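Local coordinates for protein L-asparaginase I (Vibrio cholerae, PDB 2OCD) that probably hydrolyses L-asparagine to L-aspartate and ammonium, as a cytoplasmic homotetrameric type I asparaginase, at residues 63-68 and 309-314; 70-75 and 103-108; 179-182 and 188-191. All coordinates share one frame; numbering follows the deposited sequence.

Contact 1 of 3, residues 63-68 and 309-314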
loop_
_atom_site.group_PDB
_atom_site.type_symbol
_atom_site.label_atom_id
_atom_site.label_comp_id
_atom_site.label_asym_id
_atom_site.label_seq_id
_atom_site.Cartn_x
_atom_site.Cartn_y
_atom_site.Cartn_z
HETATM N N MSE B 63 -16.420 29.940 -5.665
HETATM C CA MSE B 63 -15.568 30.736 -4.795
HETATM C C MSE B 63 -14.731 31.759 -5.565
HETATM O O MSE B 63 -14.352 31.555 -6.713
HETATM C CB MSE B 63 -14.547 29.873 -4.022
HETATM C CG MSE B 63 -15.054 28.855 -3.029
HETATM SE SE MSE B 63 -15.646 29.557 -1.360
HETATM C CE MSE B 63 -13.961 30.298 -0.626
ATOM N N THR B 64 -14.336 32.786 -4.826
ATOM C CA THR B 64 -13.627 33.926 -5.339
ATOM C C THR B 64 -12.666 34.392 -4.275
ATOM O O THR B 64 -12.805 34.055 -3.077
ATOM C CB THR B 64 -14.652 35.022 -5.704
ATOM O OG1 THR B 64 -14.811 35.042 -7.134
ATOM C CG2 THR B 64 -14.255 36.369 -5.176
ATOM N N PRO B 65 -11.647 35.140 -4.684
ATOM C CA PRO B 65 -10.775 35.659 -3.645
ATOM C C PRO B 65 -11.499 36.636 -2.692
ATOM O O PRO B 65 -11.125 36.721 -1.506
ATOM C CB PRO B 65 -9.654 36.309 -4.444
ATOM C CG PRO B 65 -9.710 35.597 -5.818
ATOM C CD PRO B 65 -11.178 35.481 -6.032
ATOM N N ALA B 66 -12.530 37.347 -3.183
ATOM C CA ALA B 66 -13.492 38.032 -2.284
ATOM C C ALA B 66 -14.010 37.094 -1.168
ATOM O O ALA B 66 -14.029 37.455 0.004
ATOM C CB ALA B 66 -14.648 38.665 -3.061
ATOM N N ASP B 67 -14.374 35.860 -1.537
ATOM C CA ASP B 67 -14.831 34.870 -0.551
ATOM C C ASP B 67 -13.727 34.470 0.450
ATOM O O ASP B 67 -14.001 34.218 1.627
ATOM C CB ASP B 67 -15.399 33.654 -1.268
ATOM C CG ASP B 67 -16.679 33.978 -2.047
ATOM O OD1 ASP B 67 -17.680 34.401 -1.386
ATOM O OD2 ASP B 67 -16.685 33.811 -3.307
ATOM N N TRP B 68 -12.487 34.401 -0.017
ATOM C CA TRP B 68 -11.386 34.117 0.845
ATOM C C TRP B 68 -11.257 35.221 1.931
ATOM O O TRP B 68 -11.051 34.930 3.109
ATOM C CB TRP B 68 -10.116 34.103 0.014
ATOM C CG TRP B 68 -9.996 32.984 -0.988
ATOM C CD1 TRP B 68 -10.759 31.867 -1.044
ATOM C CD2 TRP B 68 -9.011 32.850 -2.013
ATOM N NE1 TRP B 68 -10.326 31.041 -2.053
ATOM C CE2 TRP B 68 -9.265 31.628 -2.684
ATOM C CE3 TRP B 68 -7.950 33.649 -2.457
ATOM C CZ2 TRP B 68 -8.489 31.176 -3.781
ATOM C CZ3 TRP B 68 -7.170 33.189 -3.563
ATOM C CH2 TRP B 68 -7.449 31.966 -4.186
ATOM N N LYS B 309 -0.022 32.069 -3.557
ATOM C CA LYS B 309 1.122 32.800 -3.010
ATOM C C LYS B 309 1.268 34.019 -3.882
ATOM O O LYS B 309 1.505 35.135 -3.385
ATOM C CB LYS B 309 2.390 31.934 -2.991
ATOM C CG LYS B 309 3.627 32.515 -2.227
ATOM C CD LYS B 309 4.839 31.578 -2.288
ATOM C CE LYS B 309 6.089 32.036 -1.528
ATOM N NZ LYS B 309 7.285 31.049 -1.691
ATOM N N LEU B 310 1.081 33.814 -5.188
ATOM C CA LEU B 310 1.046 34.933 -6.131
ATOM C C LEU B 310 -0.080 35.940 -5.790
ATOM O O LEU B 310 0.131 37.170 -5.874
ATOM C CB LEU B 310 0.930 34.433 -7.582
ATOM C CG LEU B 310 2.221 33.990 -8.326
ATOM C CD1 LEU B 310 1.915 33.137 -9.555
ATOM C CD2 LEU B 310 3.166 35.155 -8.736
ATOM N N HIS B 311 -1.253 35.450 -5.368
ATOM C CA HIS B 311 -2.374 36.341 -5.078
ATOM C C HIS B 311 -2.099 37.122 -3.783
ATOM O O HIS B 311 -2.528 38.267 -3.594
ATOM C CB HIS B 311 -3.678 35.570 -4.879
ATOM C CG HIS B 311 -4.496 35.322 -6.129
ATOM N ND1 HIS B 311 -4.254 34.267 -6.987
ATOM C CD2 HIS B 311 -5.642 35.910 -6.575
ATOM C CE1 HIS B 311 -5.171 34.266 -7.947
ATOM N NE2 HIS B 311 -6.021 35.254 -7.724
ATOM N N TYR B 312 -1.445 36.456 -2.851
ATOM C CA TYR B 312 -0.983 37.106 -1.625
ATOM C C TYR B 312 -0.075 38.251 -1.994
ATOM O O TYR B 312 -0.430 39.389 -1.713
ATOM C CB TYR B 312 -0.251 36.123 -0.723
ATOM C CG TYR B 312 0.576 36.766 0.336
ATOM C CD1 TYR B 312 0.008 37.597 1.264
ATOM C CD2 TYR B 312 1.930 36.523 0.432
ATOM C CE1 TYR B 312 0.766 38.209 2.257
ATOM C CE2 TYR B 312 2.702 37.130 1.429
ATOM C CZ TYR B 312 2.105 37.971 2.338
ATOM O OH TYR B 312 2.851 38.572 3.349
ATOM N N LEU B 313 1.044 37.949 -2.660
ATOM C CA LEU B 313 2.099 38.934 -2.915
ATOM C C LEU B 313 1.719 40.033 -3.907
ATOM O O LEU B 313 2.023 41.231 -3.696
ATOM C CB LEU B 313 3.368 38.257 -3.432
ATOM C CG LEU B 313 4.114 37.371 -2.437
ATOM C CD1 LEU B 313 5.021 36.482 -3.253
ATOM C CD2 LEU B 313 4.916 38.172 -1.340
ATOM N N LEU B 314 1.065 39.647 -4.992
ATOM C CA LEU B 314 0.685 40.633 -5.982
ATOM C C LEU B 314 -0.387 41.573 -5.415
ATOM O O LEU B 314 -0.631 42.634 -6.009
ATOM C CB LEU B 314 0.179 39.951 -7.261
ATOM C CG LEU B 314 1.247 39.295 -8.142
ATOM C CD1 LEU B 314 0.612 38.211 -9.039
ATOM C CD2 LEU B 314 2.011 40.339 -9.006
#

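Contact 2 of 3, residues 70-75 and 103-108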
loop_
_atom_site.group_PDB
_atom_site.type_symbol
_atom_site.label_atom_id
_atom_site.label_comp_id
_atom_site.label_asym_id
_atom_site.label_seq_id
_atom_site.Cartn_x
_atom_site.Cartn_y
_atom_site.Cartn_z
ATOM N N LEU B 70 -13.558 37.284 3.064
ATOM C CA LEU B 70 -14.705 37.057 3.970
ATOM C C LEU B 70 -14.335 36.023 5.030
ATOM O O LEU B 70 -14.454 36.317 6.232
ATOM C CB LEU B 70 -15.946 36.583 3.202
ATOM C CG LEU B 70 -16.474 37.504 2.064
ATOM C CD1 LEU B 70 -17.894 37.135 1.430
ATOM C CD2 LEU B 70 -16.421 39.002 2.513
ATOM N N ILE B 71 -13.825 34.847 4.612
ATOM C CA ILE B 71 -13.448 33.824 5.573
ATOM C C ILE B 71 -12.311 34.341 6.531
ATOM O O ILE B 71 -12.400 34.250 7.775
ATOM C CB ILE B 71 -13.047 32.515 4.867
ATOM C CG1 ILE B 71 -14.165 32.014 3.921
ATOM C CG2 ILE B 71 -12.765 31.441 5.872
ATOM C CD1 ILE B 71 -13.711 30.863 3.001
ATOM N N ALA B 72 -11.246 34.885 5.939
ATOM C CA ALA B 72 -10.155 35.493 6.709
ATOM C C ALA B 72 -10.708 36.544 7.670
ATOM O O ALA B 72 -10.397 36.565 8.839
ATOM C CB ALA B 72 -9.122 36.111 5.769
ATOM N N ASP B 73 -11.556 37.430 7.180
ATOM C CA ASP B 73 -12.081 38.489 8.041
ATOM C C ASP B 73 -12.913 37.957 9.178
ATOM O O ASP B 73 -12.952 38.551 10.227
ATOM C CB ASP B 73 -12.910 39.453 7.235
ATOM C CG ASP B 73 -12.084 40.252 6.260
ATOM O OD1 ASP B 73 -10.841 40.373 6.447
ATOM O OD2 ASP B 73 -12.715 40.769 5.304
ATOM N N ASP B 74 -13.587 36.844 8.943
ATOM C CA ASP B 74 -14.454 36.248 9.929
ATOM C C ASP B 74 -13.550 35.669 11.018
ATOM O O ASP B 74 -13.665 35.992 12.209
ATOM C CB ASP B 74 -15.296 35.192 9.231
ATOM C CG ASP B 74 -16.163 34.427 10.167
ATOM O OD1 ASP B 74 -16.515 33.243 9.931
ATOM O OD2 ASP B 74 -16.489 35.008 11.176
ATOM N N ILE B 75 -12.578 34.881 10.606
ATOM C CA ILE B 75 -11.579 34.400 11.553
ATOM C C ILE B 75 -10.962 35.519 12.448
ATOM O O ILE B 75 -10.963 35.392 13.713
ATOM C CB ILE B 75 -10.486 33.569 10.817
ATOM C CG1 ILE B 75 -11.134 32.325 10.235
ATOM C CG2 ILE B 75 -9.341 33.136 11.793
ATOM C CD1 ILE B 75 -11.817 31.513 11.303
ATOM N N PHE B 103 -1.271 31.975 3.374
ATOM C CA PHE B 103 -0.505 33.218 3.132
ATOM C C PHE B 103 -1.134 34.474 3.744
ATOM O O PHE B 103 -0.404 35.332 4.274
ATOM C CB PHE B 103 -0.207 33.403 1.659
ATOM C CG PHE B 103 0.567 32.290 1.132
ATOM C CD1 PHE B 103 1.894 32.151 1.496
ATOM C CD2 PHE B 103 -0.049 31.288 0.383
ATOM C CE1 PHE B 103 2.633 31.112 1.069
ATOM C CE2 PHE B 103 0.683 30.216 -0.060
ATOM C CZ PHE B 103 2.044 30.110 0.299
HETATM N N MSE B 104 -2.467 34.545 3.713
HETATM C CA MSE B 104 -3.176 35.664 4.270
HETATM C C MSE B 104 -2.964 35.861 5.745
HETATM O O MSE B 104 -2.991 37.000 6.210
HETATM C CB MSE B 104 -4.667 35.516 4.014
HETATM C CG MSE B 104 -5.007 35.766 2.556
HETATM SE SE MSE B 104 -6.859 35.440 2.092
HETATM C CE MSE B 104 -7.580 37.062 2.894
ATOM N N PHE B 105 -2.805 34.766 6.486
ATOM C CA PHE B 105 -2.604 34.852 7.917
ATOM C C PHE B 105 -1.129 34.966 8.186
ATOM O O PHE B 105 -0.332 34.204 7.686
ATOM C CB PHE B 105 -3.125 33.636 8.680
ATOM C CG PHE B 105 -4.611 33.437 8.607
ATOM C CD1 PHE B 105 -5.489 34.499 8.659
ATOM C CD2 PHE B 105 -5.133 32.163 8.564
ATOM C CE1 PHE B 105 -6.839 34.290 8.598
ATOM C CE2 PHE B 105 -6.479 31.962 8.521
ATOM C CZ PHE B 105 -7.328 33.022 8.529
ATOM N N GLU B 106 -0.797 35.892 9.060
ATOM C CA GLU B 106 0.557 36.200 9.396
ATOM C C GLU B 106 0.705 36.084 10.924
ATOM O O GLU B 106 -0.060 36.684 11.676
ATOM C CB GLU B 106 0.846 37.587 8.844
ATOM C CG GLU B 106 1.854 38.398 9.578
ATOM C CD GLU B 106 2.575 39.351 8.619
ATOM O OE1 GLU B 106 3.357 38.824 7.775
ATOM O OE2 GLU B 106 2.355 40.594 8.700
ATOM N N ASN B 107 1.664 35.268 11.360
ATOM C CA ASN B 107 1.883 34.974 12.775
ATOM C C ASN B 107 0.684 34.337 13.428
ATOM O O ASN B 107 0.296 34.694 14.526
ATOM C CB ASN B 107 2.319 36.224 13.557
ATOM C CG ASN B 107 3.530 36.912 12.935
ATOM O OD1 ASN B 107 4.422 36.265 12.359
ATOM N ND2 ASN B 107 3.548 38.231 13.018
ATOM N N LEU B 108 0.089 33.378 12.732
ATOM C CA LEU B 108 -1.016 32.575 13.282
ATOM C C LEU B 108 -0.509 31.808 14.506
ATOM O O LEU B 108 0.493 31.069 14.420
ATOM C CB LEU B 108 -1.486 31.595 12.219
ATOM C CG LEU B 108 -2.765 30.834 12.459
ATOM C CD1 LEU B 108 -3.903 31.855 12.414
ATOM C CD2 LEU B 108 -2.866 29.683 11.421
#

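Contact 3 of 3, residues 179-182 and 188-191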
loop_
_atom_site.group_PDB
_atom_site.type_symbol
_atom_site.label_atom_id
_atom_site.label_comp_id
_atom_site.label_asym_id
_atom_site.label_seq_id
_atom_site.Cartn_x
_atom_site.Cartn_y
_atom_site.Cartn_z
ATOM N N PRO B 179 1.915 13.891 5.859
ATOM C CA PRO B 179 0.896 14.577 6.615
ATOM C C PRO B 179 1.437 14.911 7.987
ATOM O O PRO B 179 2.236 14.159 8.521
ATOM C CB PRO B 179 -0.260 13.571 6.704
ATOM C CG PRO B 179 0.143 12.387 5.940
ATOM C CD PRO B 179 1.578 12.481 5.608
ATOM N N LEU B 180 1.011 16.066 8.504
ATOM C CA LEU B 180 1.394 16.570 9.813
ATOM C C LEU B 180 0.912 15.688 10.910
ATOM O O LEU B 180 1.604 15.541 11.931
ATOM C CB LEU B 180 0.773 17.916 10.045
ATOM C CG LEU B 180 1.299 18.993 9.132
ATOM C CD1 LEU B 180 0.355 20.164 9.194
ATOM C CD2 LEU B 180 2.716 19.346 9.544
ATOM N N LEU B 181 -0.288 15.132 10.736
ATOM C CA LEU B 181 -0.741 14.114 11.651
ATOM C C LEU B 181 -1.718 13.123 11.049
ATOM O O LEU B 181 -2.308 13.386 10.021
ATOM C CB LEU B 181 -1.215 14.741 12.972
ATOM C CG LEU B 181 -2.635 15.027 13.351
ATOM C CD1 LEU B 181 -3.401 13.777 13.549
ATOM C CD2 LEU B 181 -2.552 15.760 14.656
ATOM N N GLU B 182 -1.793 11.954 11.676
ATOM C CA GLU B 182 -2.706 10.865 11.292
ATOM C C GLU B 182 -3.733 10.484 12.391
ATOM O O GLU B 182 -3.373 10.124 13.526
ATOM C CB GLU B 182 -1.914 9.623 10.965
ATOM C CG GLU B 182 -0.739 9.868 10.057
ATOM C CD GLU B 182 -0.980 9.362 8.668
ATOM O OE1 GLU B 182 -2.158 9.345 8.225
ATOM O OE2 GLU B 182 0.024 8.988 8.020
ATOM N N GLU B 188 -1.672 10.256 15.743
ATOM C CA GLU B 188 -0.248 10.048 15.496
ATOM C C GLU B 188 0.425 11.245 14.775
ATOM O O GLU B 188 0.137 11.553 13.629
ATOM C CB GLU B 188 -0.083 8.781 14.652
ATOM C CG GLU B 188 1.056 7.896 15.068
ATOM C CD GLU B 188 0.800 7.264 16.422
ATOM O OE1 GLU B 188 -0.326 6.742 16.620
ATOM O OE2 GLU B 188 1.722 7.295 17.288
ATOM N N LEU B 189 1.377 11.865 15.451
ATOM C CA LEU B 189 1.968 13.126 15.034
ATOM C C LEU B 189 3.243 12.860 14.191
ATOM O O LEU B 189 3.992 11.922 14.475
ATOM C CB LEU B 189 2.271 13.919 16.314
ATOM C CG LEU B 189 2.330 15.445 16.445
ATOM C CD1 LEU B 189 1.098 16.158 15.874
ATOM C CD2 LEU B 189 2.545 15.781 17.947
ATOM N N SER B 190 3.494 13.638 13.140
ATOM C CA SER B 190 4.749 13.465 12.424
ATOM C C SER B 190 5.892 13.944 13.290
ATOM O O SER B 190 5.702 14.666 14.270
ATOM C CB SER B 190 4.768 14.207 11.088
ATOM O OG SER B 190 4.357 13.349 10.030
ATOM N N THR B 191 7.092 13.516 12.950
ATOM C CA THR B 191 8.272 14.074 13.612
ATOM C C THR B 191 8.633 15.400 12.925
ATOM O O THR B 191 8.230 15.643 11.787
ATOM C CB THR B 191 9.422 13.068 13.606
ATOM O OG1 THR B 191 9.308 12.234 12.443
ATOM C CG2 THR B 191 9.372 12.197 14.882
#

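Contact 1 of 3, residues 63-68 and 309-314
Trp68 turns the edge of its indole toward one face of the His311 imidazole, an edge-to-face aromatic pair with the six-membered ring centroid 5.7 Å from the imidazole centroid and the planes at 73°. The nearest atom of the indole is CZ3, 4.3 Å from His311 CG and offset toward the rim of the imidazole. Beside this pair, Pro65 CG meets His311 CD2 at 4.1 Å, the pyrrolidine ring coming in obliquely. The contact is small and buried, with no hydrogen bond across it; the long side chains of Trp68 and His311, with the Pro65 ring, span the gap between the helices.

Behind the rings, Pro65 stands in the first turn of its helix, where a residue without an N-H costs no helical bond, and its CA lies over a face of the Trp68 indole. His311 CG is anti to the carbonyl carbon (chi1 -89°), and ND1 is hydrogen-bonded to Leu307 O one turn earlier, which restrains the rotation of the imidazole.

Helix 65-78 thus meets helix 303-315. Helix 94-104 flanks the indole through Thr97 and Ala100, Pro220 of a second subunit packs on Pro65 and Trp68, and Leu310 reaches strand 237-242.

Contact 2 of 3, residues 70-75 and 103-108
The phenyl ring of Phe105 meets Ala72 and Ile75 obliquely, with its far end. Its CE1 lies 4.0 Å from Ala72 CA, and its CZ lies 3.8 Å from Ile75 CG2, so the ring touches two successive turns of one helix face. This is apolar packing inside the alpha/beta fold of the N-terminal family region: helix 65-78 lies against the point where helix 94-104 ends and the short strand 105-106 begins.

Phe105 is the first residue after helix 94-104 to leave helical geometry. Its CB does not point directly at the other helix, but CG lies anti to the carbonyl carbon (chi1 -64°), and the long, rigid ring carries the contact across. Ile75 crosses it at about a right angle, offering its CG2 methyl while CG1 leads elsewhere. Ala72 suits the point of nearest backbone approach, its CA being 7.4 Å from Met104 CA, because its lone methyl takes up little of the gap, and the Met104 chain fills the rest.

Around these residues, Met104 also packs on Trp68 and Gln69, and the backbone beyond Phe105 pairs with strand 204-205 through Glu106 and Lys204. Arg332 donates to Phe105 O.

Met104, modelled as selenomethionine, has a flexible chain bent at its last torsion (chi3 76°), which brings its CE methyl to 3.4 Å from Ala72 CB.

Contact 3 of 3, residues 179-182 and 188-191
A beta hairpin brings residues 179-182 and 188-191 together, and its two strands, 181-183 and 187-189, run antiparallel. Glu182 and Glu188 form a hydrogen-bonded pair: Glu182 N donates to Glu188 O at 2.8 Å, nearly straight at 169°, and Glu188 N returns a bond to Glu182 O, also 2.8 Å but more bent at 153°. Next to them Leu181 and Leu189 make a non-hydrogen-bonded pair, where Leu181 CA comes 3.4 Å from Glu188 O in a CA-H...O contact.

The pairing is prolonged past the strand ends by Ser190. Its backbone N donates to Leu180 O at 2.9 Å, approaching from above the carbonyl plane, whereas its hydroxyl OG donates to Pro179 O at 2.7 Å in the carbonyl plane. Serine suits this place because a short side chain supplies a second donor beside the backbone one, and two neighbouring carbonyls are thereby satisfied by one residue.

The side chains divide between the sheet faces. On one, Leu181 and Leu189 cross obliquely, with Leu181 CD2 3.9 Å from Leu189 CD1; CG of Leu189 is anti to the backbone N (chi1 -152°), and its branched end swings back to its partner. On the other face the two glutamates meet through their aliphatic stems, CB of Glu182 lying 4.2 Å from CB of Glu188. Their carboxylates lead away, as suits like charges at an exposed margin, and Glu188 OE1 takes a bond from Asn186 ND2 in the connecting turn.

Within the mixed eight-stranded sheet, strand 187-189 is outermost in this chain, and strand 181-183 lies between it and strand 154-157. Leu180 and Leu181 both oppose Leu155 there, a classic beta bulge, while Arg154 packs on Pro179 and Glu182.

Contacts 1 and 2 are neighbours that share helix 65-78, their centres about 11 Å apart. They touch: Met63 CE lies 3.7 Å from Ile71 CD1, and Tyr312 CB lies 3.6 Å from Phe103 CB, so helix 303-315 also rests on the end of helix 94-104. Contact 3 stands apart, its centre about 28 Å from that of contact 1, across the centre of the chain, and about 24 Å from that of contact 2. Contact 1 lies nearest the probable substrate site, with the Trp68 side chain about 9 Å from that of Ser60 and about 11 Å from that of Asp92, both predicted to bind substrate; contacts 2 and 3 lie away from it.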